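Long-range contacts in phosphoserine aminotransferase (Bacillus alcalophilus, PDB 1W23), which catalyses the pyridoxal-phosphate-dependent, reversible conversion of 3-phosphohydroxypyruvate to phosphoserine, the second step of serine biosynthesis from 3-phosphoglycerate: residues 2-8 with 319-324; 92-98 with 115-121; 130-136 with 156-162. One frame throughout, in Å; residues are numbered along the deposited sequence.

Contact 1 of 3, residues 2-8 with 319-324; sequences KQVFNFN and QGFVGL
Three backbone hydrogen bonds join 2-8 to 319-324 in parallel: F5 N to G320 O, V322 N to F5 O and F7 N to V322 O, each 2.9 Å, the last bent to 138°. F5 pairs with F321 (CA to CA 4.7 Å) and N6 with V322 (5.1 Å). A water bridges K2 NZ (3.1 Å) and G320 O (3.2 Å). At the end of the ladder N6 closes an Asx turn, N8 N donating to N6 OD1 at 3.0 Å, while N8 ND2 bonds E38 O of the second subunit. This is a two-stranded parallel sheet that brings the N terminus to the C-terminal part. Helix 306-318 ends in a Schellman motif at G320 (phi 97°), whose CA lies 3.3 Å from Q3 O, where a CB would clash. F5, F321 and F7, all chi1 m, form an apolar row against helix 343-359: F5 CD1 lies over a face of the F321 ring, 3.6 Å from F321 CZ, and F7 CE1 meets its edge, 3.7 Å from F321 CD2. F7 CB touches L324 CD2 at 3.7 Å. On the N6/V322 face, V322 packs against V4 (CG2 to CG1 4.1 Å) and M34 of the second subunit.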
loop_
_atom_site.group_PDB
_atom_site.type_symbol
_atom_site.label_atom_id
_atom_site.label_comp_id
_atom_site.label_asym_id
_atom_site.label_seq_id
_atom_site.Cartn_x
_atom_site.Cartn_y
_atom_site.Cartn_z
ATOM N N LYS A 2 24.268 -2.855 21.516
ATOM C CA LYS A 2 23.583 -1.862 22.335
ATOM C C LYS A 2 22.189 -2.400 22.662
ATOM O O LYS A 2 21.628 -3.158 21.860
ATOM C CB LYS A 2 23.402 -0.488 21.697
ATOM C CG LYS A 2 22.234 -0.278 20.756
ATOM C CD LYS A 2 22.403 0.845 19.764
ATOM C CE LYS A 2 21.754 2.156 20.128
ATOM N NZ LYS A 2 20.927 2.362 21.369
ATOM N N GLN A 3 21.648 -1.997 23.803
ATOM C CA GLN A 3 20.297 -2.499 24.107
ATOM C C GLN A 3 19.290 -1.647 23.372
ATOM O O GLN A 3 19.440 -0.413 23.363
ATOM C CB GLN A 3 20.098 -2.405 25.616
ATOM C CG GLN A 3 19.927 -1.058 26.296
ATOM C CD GLN A 3 19.755 -1.053 27.802
ATOM O OE1 GLN A 3 19.512 -0.018 28.473
ATOM N NE2 GLN A 3 19.896 -2.213 28.495
ATOM N N VAL A 4 18.278 -2.227 22.745
ATOM C CA VAL A 4 17.207 -1.464 22.079
ATOM C C VAL A 4 15.855 -2.009 22.513
ATOM O O VAL A 4 15.620 -3.204 22.449
ATOM C CB VAL A 4 17.365 -1.545 20.555
ATOM C CG1 VAL A 4 16.181 -0.885 19.881
ATOM C CG2 VAL A 4 18.671 -0.889 20.170
ATOM N N PHE A 5 14.967 -1.126 22.938
ATOM C CA PHE A 5 13.610 -1.503 23.372
ATOM C C PHE A 5 12.633 -0.745 22.476
ATOM O O PHE A 5 12.561 0.484 22.523
ATOM C CB PHE A 5 13.397 -1.155 24.840
ATOM C CG PHE A 5 14.484 -1.701 25.736
ATOM C CD1 PHE A 5 15.454 -0.868 26.278
ATOM C CD2 PHE A 5 14.519 -3.056 26.025
ATOM C CE1 PHE A 5 16.455 -1.317 27.089
ATOM C CE2 PHE A 5 15.526 -3.534 26.859
ATOM C CZ PHE A 5 16.470 -2.658 27.365
ATOM N N ASN A 6 11.879 -1.465 21.662
ATOM C CA ASN A 6 11.051 -0.860 20.615
ATOM C C ASN A 6 9.600 -0.661 21.064
ATOM O O ASN A 6 8.769 -1.574 20.979
ATOM C CB ASN A 6 11.100 -1.695 19.352
ATOM C CG ASN A 6 10.370 -1.023 18.193
ATOM O OD1 ASN A 6 9.831 0.061 18.364
ATOM N ND2 ASN A 6 10.355 -1.714 17.048
ATOM N N PHE A 7 9.312 0.546 21.528
ATOM C CA PHE A 7 7.980 0.991 21.928
ATOM C C PHE A 7 7.337 1.893 20.879
ATOM O O PHE A 7 6.429 2.671 21.180
ATOM C CB PHE A 7 8.048 1.705 23.283
ATOM C CG PHE A 7 8.312 0.795 24.458
ATOM C CD1 PHE A 7 9.578 0.568 24.945
ATOM C CD2 PHE A 7 7.265 0.133 25.098
ATOM C CE1 PHE A 7 9.800 -0.255 26.027
ATOM C CE2 PHE A 7 7.482 -0.684 26.193
ATOM C CZ PHE A 7 8.757 -0.888 26.650
ATOM N N ASN A 8 7.729 1.738 19.623
ATOM C CA ASN A 8 7.131 2.537 18.552
ATOM C C ASN A 8 5.627 2.308 18.435
ATOM O O ASN A 8 5.105 1.187 18.595
ATOM C CB ASN A 8 7.802 2.183 17.202
ATOM C CG ASN A 8 9.070 2.944 16.969
ATOM O OD1 ASN A 8 9.240 4.064 17.458
ATOM N ND2 ASN A 8 9.974 2.372 16.184
ATOM N N GLN A 319 19.236 5.332 27.006
ATOM C CA GLN A 319 19.228 3.970 27.447
ATOM C C GLN A 319 18.699 2.976 26.416
ATOM O O GLN A 319 18.634 1.811 26.686
ATOM C CB GLN A 319 18.464 3.854 28.774
ATOM C CG GLN A 319 19.142 4.553 29.923
ATOM C CD GLN A 319 20.415 3.784 30.329
ATOM O OE1 GLN A 319 20.344 2.568 30.595
ATOM N NE2 GLN A 319 21.540 4.495 30.374
ATOM N N GLY A 320 18.377 3.437 25.190
ATOM C CA GLY A 320 17.998 2.517 24.105
ATOM C C GLY A 320 16.547 2.343 23.905
ATOM O O GLY A 320 16.164 1.562 23.018
ATOM N N PHE A 321 15.698 3.102 24.615
ATOM C CA PHE A 321 14.251 3.033 24.405
ATOM C C PHE A 321 13.863 3.886 23.176
ATOM O O PHE A 321 14.293 5.036 23.040
ATOM C CB PHE A 321 13.488 3.559 25.629
ATOM C CG PHE A 321 13.685 2.674 26.835
ATOM C CD1 PHE A 321 14.789 2.755 27.645
ATOM C CD2 PHE A 321 12.716 1.715 27.155
ATOM C CE1 PHE A 321 14.962 1.906 28.712
ATOM C CE2 PHE A 321 12.905 0.850 28.193
ATOM C CZ PHE A 321 14.036 0.950 28.982
ATOM N N VAL A 322 13.046 3.299 22.313
ATOM C CA VAL A 322 12.607 3.939 21.059
ATOM C C VAL A 322 11.107 4.144 21.112
ATOM O O VAL A 322 10.350 3.220 21.425
ATOM C CB VAL A 322 12.989 3.024 19.845
ATOM C CG1 VAL A 322 12.493 3.619 18.564
ATOM C CG2 VAL A 322 14.501 2.852 19.790
ATOM N N GLY A 323 10.669 5.341 20.765
ATOM C CA GLY A 323 9.264 5.612 20.553
ATOM C C GLY A 323 8.425 6.103 21.688
ATOM O O GLY A 323 7.213 6.208 21.544
ATOM N N LEU A 324 9.039 6.389 22.844
ATOM C CA LEU A 324 8.240 6.738 24.034
ATOM C C LEU A 324 7.700 8.149 24.038
ATOM O O LEU A 324 6.860 8.456 24.891
ATOM C CB LEU A 324 9.096 6.534 25.286
ATOM C CG LEU A 324 9.410 5.117 25.659
ATOM C CD1 LEU A 324 10.325 5.080 26.899
ATOM C CD2 LEU A 324 8.183 4.292 25.955
HETATM O O HOH W 1 17.971 2.654 20.610
#

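Contact 2 of 3, residues 92-98 with 115-121; sequences TIGNYVL and ETHIAAS
Strands 93-98 and 115-121, the two ends of a beta-alpha-beta crossover through helix 101-111, lie side by side and parallel at the edge of the large mixed sheet that is the core of this aminotransferase fold. The axes of 93-98 and 115-118 approach to 4.4 Å at 24°. E115 opens the ladder: its O accepts from G94 N at 2.8 Å, its CD lies 3.7 Å from I93 CG1, and one water links E115 OE1 (2.6 Å) to T92 O (3.1 Å). T116 pairs with G94 (CA to CA 4.5 Å), its CA 3.2 Å from G94 O. H117 is tied three times, by N to G94 O (3.0 Å), O to Y96 N (2.9 Å) and ND1 to N95 OD1 (2.9 Å); chi1 t on both H117 and N95 brings these side chains together on one face, and N95 ND2 turns to D142 and Q137. I118 pairs with Y96 on the other face, its CD1 3.7 Å from L98 CD1. At A119 the chain turns a corner (phi/psi -69/-36°), yet its N still donates to Y96 O at 2.8 Å. This extra residue shifts the register by one, so that L98 pairs with S121 (CA to CA 4.5 Å). A120 O accepts from L98 N at 2.9 Å. S121 CA lies 3.3 Å from L98 O and S121 OG 3.7 Å from L98 CB.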
loop_
_atom_site.group_PDB
_atom_site.type_symbol
_atom_site.label_atom_id
_atom_site.label_comp_id
_atom_site.label_asym_id
_atom_site.label_seq_id
_atom_site.Cartn_x
_atom_site.Cartn_y
_atom_site.Cartn_z
ATOM N N THR A 92 -29.789 9.398 5.624
ATOM C CA THR A 92 -29.256 8.656 6.763
ATOM C C THR A 92 -28.157 9.454 7.426
ATOM O O THR A 92 -27.668 10.448 6.896
ATOM C CB THR A 92 -28.774 7.225 6.373
ATOM O OG1 THR A 92 -27.607 7.327 5.565
ATOM C CG2 THR A 92 -29.830 6.449 5.607
ATOM N N ILE A 93 -27.733 8.963 8.602
ATOM C CA ILE A 93 -26.767 9.693 9.452
ATOM C C ILE A 93 -25.592 8.803 9.778
ATOM O O ILE A 93 -25.759 7.660 10.184
ATOM C CB ILE A 93 -27.475 10.123 10.757
ATOM C CG1 ILE A 93 -28.634 11.100 10.462
ATOM C CG2 ILE A 93 -26.499 10.697 11.756
ATOM C CD1 ILE A 93 -29.502 11.422 11.706
ATOM N N GLY A 94 -24.382 9.364 9.640
ATOM C CA GLY A 94 -23.184 8.664 10.141
ATOM C C GLY A 94 -22.983 9.059 11.593
ATOM O O GLY A 94 -22.648 10.209 11.905
ATOM N N ASN A 95 -23.271 8.136 12.508
ATOM C CA ASN A 95 -23.285 8.421 13.945
ATOM C C ASN A 95 -21.988 7.928 14.578
ATOM O O ASN A 95 -21.632 6.762 14.364
ATOM C CB ASN A 95 -24.511 7.735 14.578
ATOM C CG ASN A 95 -24.909 8.325 15.913
ATOM O OD1 ASN A 95 -24.275 9.282 16.392
ATOM N ND2 ASN A 95 -25.988 7.785 16.521
ATOM N N TYR A 96 -21.277 8.783 15.284
ATOM C CA TYR A 96 -19.912 8.521 15.789
ATOM C C TYR A 96 -19.875 8.649 17.291
ATOM O O TYR A 96 -20.438 9.574 17.878
ATOM C CB TYR A 96 -18.907 9.587 15.179
ATOM C CG TYR A 96 -18.606 9.184 13.726
ATOM C CD1 TYR A 96 -19.547 9.448 12.737
ATOM C CD2 TYR A 96 -17.454 8.516 13.351
ATOM C CE1 TYR A 96 -19.328 9.092 11.424
ATOM C CE2 TYR A 96 -17.219 8.105 12.023
ATOM C CZ TYR A 96 -18.147 8.404 11.067
ATOM O OH TYR A 96 -18.005 7.987 9.763
ATOM N N VAL A 97 -19.111 7.760 17.935
ATOM C CA VAL A 97 -18.753 7.875 19.331
ATOM C C VAL A 97 -17.329 8.414 19.375
ATOM O O VAL A 97 -16.393 7.781 18.846
ATOM C CB VAL A 97 -18.862 6.563 20.107
ATOM C CG1 VAL A 97 -18.497 6.743 21.590
ATOM C CG2 VAL A 97 -20.245 5.943 19.991
ATOM N N LEU A 98 -17.132 9.583 19.982
ATOM C CA LEU A 98 -15.829 10.205 20.032
ATOM C C LEU A 98 -15.068 9.831 21.313
ATOM O O LEU A 98 -15.496 10.212 22.412
ATOM C CB LEU A 98 -15.918 11.717 19.953
ATOM C CG LEU A 98 -16.567 12.275 18.648
ATOM C CD1 LEU A 98 -16.564 13.805 18.671
ATOM C CD2 LEU A 98 -15.851 11.749 17.407
ATOM N N GLU A 115 -24.851 13.645 6.359
ATOM C CA GLU A 115 -25.206 14.058 7.715
ATOM C C GLU A 115 -24.508 13.167 8.731
ATOM O O GLU A 115 -24.429 11.955 8.528
ATOM C CB GLU A 115 -26.723 13.963 7.937
ATOM C CG GLU A 115 -27.193 14.519 9.234
ATOM C CD GLU A 115 -28.666 14.704 9.474
ATOM O OE1 GLU A 115 -29.508 14.337 8.602
ATOM O OE2 GLU A 115 -28.984 15.260 10.580
ATOM N N THR A 116 -24.052 13.795 9.815
ATOM C CA THR A 116 -23.353 13.126 10.882
ATOM C C THR A 116 -23.994 13.511 12.235
ATOM O O THR A 116 -24.797 14.431 12.377
ATOM C CB THR A 116 -21.860 13.415 10.900
ATOM O OG1 THR A 116 -21.649 14.821 11.073
ATOM C CG2 THR A 116 -21.185 13.001 9.630
ATOM N N HIS A 117 -23.590 12.761 13.256
ATOM C CA HIS A 117 -24.075 12.957 14.607
ATOM C C HIS A 117 -23.001 12.391 15.559
ATOM O O HIS A 117 -22.273 11.492 15.181
ATOM C CB HIS A 117 -25.398 12.244 14.779
ATOM C CG HIS A 117 -26.099 12.407 16.077
ATOM N ND1 HIS A 117 -25.969 11.566 17.161
ATOM C CD2 HIS A 117 -26.983 13.394 16.424
ATOM C CE1 HIS A 117 -26.730 11.999 18.143
ATOM N NE2 HIS A 117 -27.360 13.089 17.737
ATOM N N ILE A 118 -23.020 12.934 16.772
ATOM C CA ILE A 118 -22.142 12.483 17.852
ATOM C C ILE A 118 -23.019 11.795 18.874
ATOM O O ILE A 118 -23.781 12.399 19.638
ATOM C CB ILE A 118 -21.348 13.647 18.465
ATOM C CG1 ILE A 118 -20.397 14.230 17.393
ATOM C CG2 ILE A 118 -20.514 13.173 19.656
ATOM C CD1 ILE A 118 -19.755 15.525 17.808
ATOM N N ALA A 119 -22.929 10.461 18.903
ATOM C CA ALA A 119 -23.749 9.660 19.794
ATOM C C ALA A 119 -23.331 9.860 21.257
ATOM O O ALA A 119 -24.172 9.795 22.168
ATOM C CB ALA A 119 -23.631 8.194 19.449
ATOM N N ALA A 120 -22.037 10.034 21.487
ATOM C CA ALA A 120 -21.482 10.190 22.834
ATOM C C ALA A 120 -20.026 10.648 22.626
ATOM O O ALA A 120 -19.430 10.421 21.554
ATOM C CB ALA A 120 -21.567 8.942 23.637
ATOM N N SER A 121 -19.461 11.288 23.663
ATOM C CA SER A 121 -18.158 11.874 23.550
ATOM C C SER A 121 -17.556 12.134 24.918
ATOM O O SER A 121 -18.278 12.555 25.824
ATOM C CB SER A 121 -18.241 13.221 22.831
ATOM O OG SER A 121 -16.969 13.822 22.757
HETATM O O HOH W 2 -26.536 11.886 4.727
HETATM O O HOH W 3 -29.679 12.764 6.508
#

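Contact 3 of 3, residues 130-136 with 156-162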
loop_
_atom_site.group_PDB
_atom_site.type_symbol
_atom_site.label_atom_id
_atom_site.label_comp_id
_atom_site.label_asym_id
_atom_site.label_seq_id
_atom_site.Cartn_x
_atom_site.Cartn_y
_atom_site.Cartn_z
ATOM N N ILE A 130 -13.890 5.906 28.249
ATOM C CA ILE A 130 -14.941 5.516 27.300
ATOM C C ILE A 130 -16.277 5.875 27.881
ATOM O O ILE A 130 -16.523 5.554 29.071
ATOM C CB ILE A 130 -14.846 4.008 27.046
ATOM C CG1 ILE A 130 -13.420 3.534 26.650
ATOM C CG2 ILE A 130 -15.896 3.529 26.042
ATOM C CD1 ILE A 130 -12.829 4.248 25.452
ATOM N N PRO A 131 -17.193 6.535 27.169
ATOM C CA PRO A 131 -18.532 6.844 27.746
ATOM C C PRO A 131 -19.299 5.582 27.991
ATOM O O PRO A 131 -19.189 4.546 27.332
ATOM C CB PRO A 131 -19.186 7.691 26.656
ATOM C CG PRO A 131 -18.461 7.359 25.424
ATOM C CD PRO A 131 -17.052 7.019 25.791
ATOM N N ASP A 132 -20.176 5.637 29.018
ATOM C CA ASP A 132 -21.123 4.621 29.329
ATOM C C ASP A 132 -22.066 4.458 28.137
ATOM O O ASP A 132 -22.545 5.435 27.581
ATOM C CB ASP A 132 -21.915 5.094 30.549
ATOM C CG ASP A 132 -21.216 5.173 31.873
ATOM O OD1 ASP A 132 -21.815 5.768 32.812
ATOM O OD2 ASP A 132 -20.121 4.601 32.009
ATOM N N PHE A 133 -22.382 3.213 27.779
ATOM C CA PHE A 133 -23.205 2.963 26.631
ATOM C C PHE A 133 -24.602 3.537 26.810
ATOM O O PHE A 133 -25.269 3.814 25.789
ATOM C CB PHE A 133 -23.299 1.468 26.380
ATOM C CG PHE A 133 -21.946 0.817 26.074
ATOM C CD1 PHE A 133 -21.817 -0.567 26.138
ATOM C CD2 PHE A 133 -20.803 1.519 25.734
ATOM C CE1 PHE A 133 -20.626 -1.248 25.901
ATOM C CE2 PHE A 133 -19.595 0.863 25.516
ATOM C CZ PHE A 133 -19.492 -0.505 25.582
ATOM N N SER A 134 -25.069 3.697 28.045
ATOM C CA SER A 134 -26.344 4.341 28.326
ATOM C C SER A 134 -26.367 5.792 27.817
ATOM O O SER A 134 -27.474 6.354 27.690
ATOM C CB SER A 134 -26.661 4.276 29.841
ATOM O OG SER A 134 -25.701 4.954 30.612
ATOM N N GLU A 135 -25.229 6.413 27.625
ATOM C CA GLU A 135 -25.206 7.767 27.155
ATOM C C GLU A 135 -25.440 7.889 25.629
ATOM O O GLU A 135 -25.559 9.011 25.125
ATOM C CB GLU A 135 -23.886 8.436 27.504
ATOM C CG GLU A 135 -23.439 8.333 28.945
ATOM C CD GLU A 135 -22.017 8.785 29.190
ATOM O OE1 GLU A 135 -21.675 9.827 28.534
ATOM O OE2 GLU A 135 -21.123 8.275 29.972
ATOM N N PHE A 136 -25.431 6.760 24.924
ATOM C CA PHE A 136 -25.386 6.859 23.466
ATOM C C PHE A 136 -26.726 7.331 22.930
ATOM O O PHE A 136 -27.810 6.812 23.228
ATOM C CB PHE A 136 -25.095 5.517 22.816
ATOM C CG PHE A 136 -23.672 4.996 22.963
ATOM C CD1 PHE A 136 -22.729 5.526 23.817
ATOM C CD2 PHE A 136 -23.324 3.883 22.201
ATOM C CE1 PHE A 136 -21.446 4.946 23.867
ATOM C CE2 PHE A 136 -22.067 3.370 22.241
ATOM C CZ PHE A 136 -21.139 3.885 23.072
ATOM N N THR A 156 -6.743 4.905 25.920
ATOM C CA THR A 156 -7.983 4.347 26.440
ATOM C C THR A 156 -8.519 3.281 25.483
ATOM O O THR A 156 -8.183 3.284 24.289
ATOM C CB THR A 156 -9.054 5.444 26.637
ATOM O OG1 THR A 156 -9.329 5.965 25.338
ATOM C CG2 THR A 156 -8.615 6.536 27.583
ATOM N N GLN A 157 -9.358 2.384 26.011
ATOM C CA GLN A 157 -9.812 1.242 25.228
ATOM C C GLN A 157 -11.152 0.749 25.735
ATOM O O GLN A 157 -11.384 0.675 26.956
ATOM C CB GLN A 157 -8.754 0.119 25.374
ATOM C CG GLN A 157 -8.977 -1.133 24.595
ATOM C CD GLN A 157 -7.890 -2.157 24.812
ATOM O OE1 GLN A 157 -7.212 -2.167 25.864
ATOM N NE2 GLN A 157 -7.677 -3.053 23.813
ATOM N N TYR A 158 -12.016 0.374 24.807
ATOM C CA TYR A 158 -13.262 -0.318 25.125
ATOM C C TYR A 158 -12.970 -1.634 25.831
ATOM O O TYR A 158 -12.169 -2.443 25.354
ATOM C CB TYR A 158 -14.071 -0.579 23.867
ATOM C CG TYR A 158 -14.833 0.614 23.309
ATOM C CD1 TYR A 158 -14.179 1.679 22.701
ATOM C CD2 TYR A 158 -16.224 0.659 23.356
ATOM C CE1 TYR A 158 -14.883 2.759 22.176
ATOM C CE2 TYR A 158 -16.917 1.720 22.839
ATOM C CZ TYR A 158 -16.264 2.777 22.251
ATOM O OH TYR A 158 -16.999 3.836 21.747
ATOM N N GLN A 159 -13.686 -1.887 26.940
ATOM C CA GLN A 159 -13.579 -3.162 27.653
ATOM C C GLN A 159 -14.479 -4.201 27.042
ATOM O O GLN A 159 -14.192 -5.399 27.237
ATOM C CB GLN A 159 -13.981 -2.985 29.136
ATOM C CG GLN A 159 -13.094 -1.947 29.795
ATOM C CD GLN A 159 -11.626 -2.291 29.620
ATOM O OE1 GLN A 159 -11.218 -3.355 30.157
ATOM N NE2 GLN A 159 -10.871 -1.488 28.871
ATOM N N ASN A 160 -15.524 -3.795 26.410
ATOM C CA ASN A 160 -16.543 -4.638 25.761
ATOM C C ASN A 160 -17.269 -3.701 24.808
ATOM O O ASN A 160 -16.911 -2.495 24.738
ATOM C CB ASN A 160 -17.443 -5.328 26.776
ATOM C CG ASN A 160 -17.867 -4.338 27.836
ATOM O OD1 ASN A 160 -18.435 -3.307 27.477
ATOM N ND2 ASN A 160 -17.587 -4.631 29.098
ATOM N N PHE A 161 -18.198 -4.213 24.048
ATOM C CA PHE A 161 -18.782 -3.476 22.936
ATOM C C PHE A 161 -20.270 -3.455 23.070
ATOM O O PHE A 161 -20.899 -4.406 23.526
ATOM C CB PHE A 161 -18.367 -4.124 21.606
ATOM C CG PHE A 161 -16.867 -4.017 21.410
ATOM C CD1 PHE A 161 -16.058 -5.111 21.488
ATOM C CD2 PHE A 161 -16.286 -2.783 21.161
ATOM C CE1 PHE A 161 -14.677 -4.968 21.335
ATOM C CE2 PHE A 161 -14.908 -2.652 20.990
ATOM C CZ PHE A 161 -14.092 -3.757 21.042
ATOM N N PRO A 162 -20.883 -2.369 22.617
ATOM C CA PRO A 162 -22.342 -2.290 22.772
ATOM C C PRO A 162 -23.094 -3.180 21.827
ATOM O O PRO A 162 -22.641 -3.498 20.722
ATOM C CB PRO A 162 -22.536 -0.815 22.449
ATOM C CG PRO A 162 -21.487 -0.455 21.457
ATOM C CD PRO A 162 -20.270 -1.224 21.936
#
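I130, F133 and Y158 give up the most surface here, and no hydrogen bond crosses between the two segments. I130 reaches over Y158: its CG2 sits 3.8 Å from the centroid of the Y158 ring, 8° off the normal, a CH-pi contact, while I130 CG1 lies 3.5 Å from Q157 O. F133 drives its ring into the bend of 156-162. P162 CB covers one face, 4.0 Å from the F133 centroid in a second CH-pi contact, and N160 O comes up to the ring edge, 3.4 Å from F133 CZ; that carbonyl has no hydrogen-bonding partner. F133 CE2 also touches Y158 CE2 at 3.9 Å. F136 adds a lesser contact to P162, CE2 to CG 3.9 Å. The turn that presents F133 and F136 is held by E135 N to D132 O (2.9 Å), F136 N to F133 O (3.1 Å) and, from the side chain, D132 N to E135 OE2 (3.0 Å). Y158 and F136 both pack on V97 of strand 93-98. What results is a small aromatic and aliphatic cluster between two connecting segments, one with a short 3-10 turn, beside the central sheet of the PLP-dependent aminotransferase fold.

Overall arrangement
Starting at the N terminus, residues 2-8 wait until 319-324 for their partner, so contact 1 closes a loop of some 310 residues that contains both other contacts. Contact 2 comes first inside it, closing the crossover between 92-98 and 115-121; contact 3 follows in series, joining 130-136 to 156-162 across the return through strand 142-148. These two share an interface, with V97 CG1 3.3 Å from Y158 OH and A120 CB 3.6 Å from F136 CD1, and tie the edge of the large sheet to its connecting loops. Contact 1 stands apart, its centre about 38 Å from that of contact 2 across the chain's centre, joining the N-terminal segment to the C-terminal helices beside the second subunit.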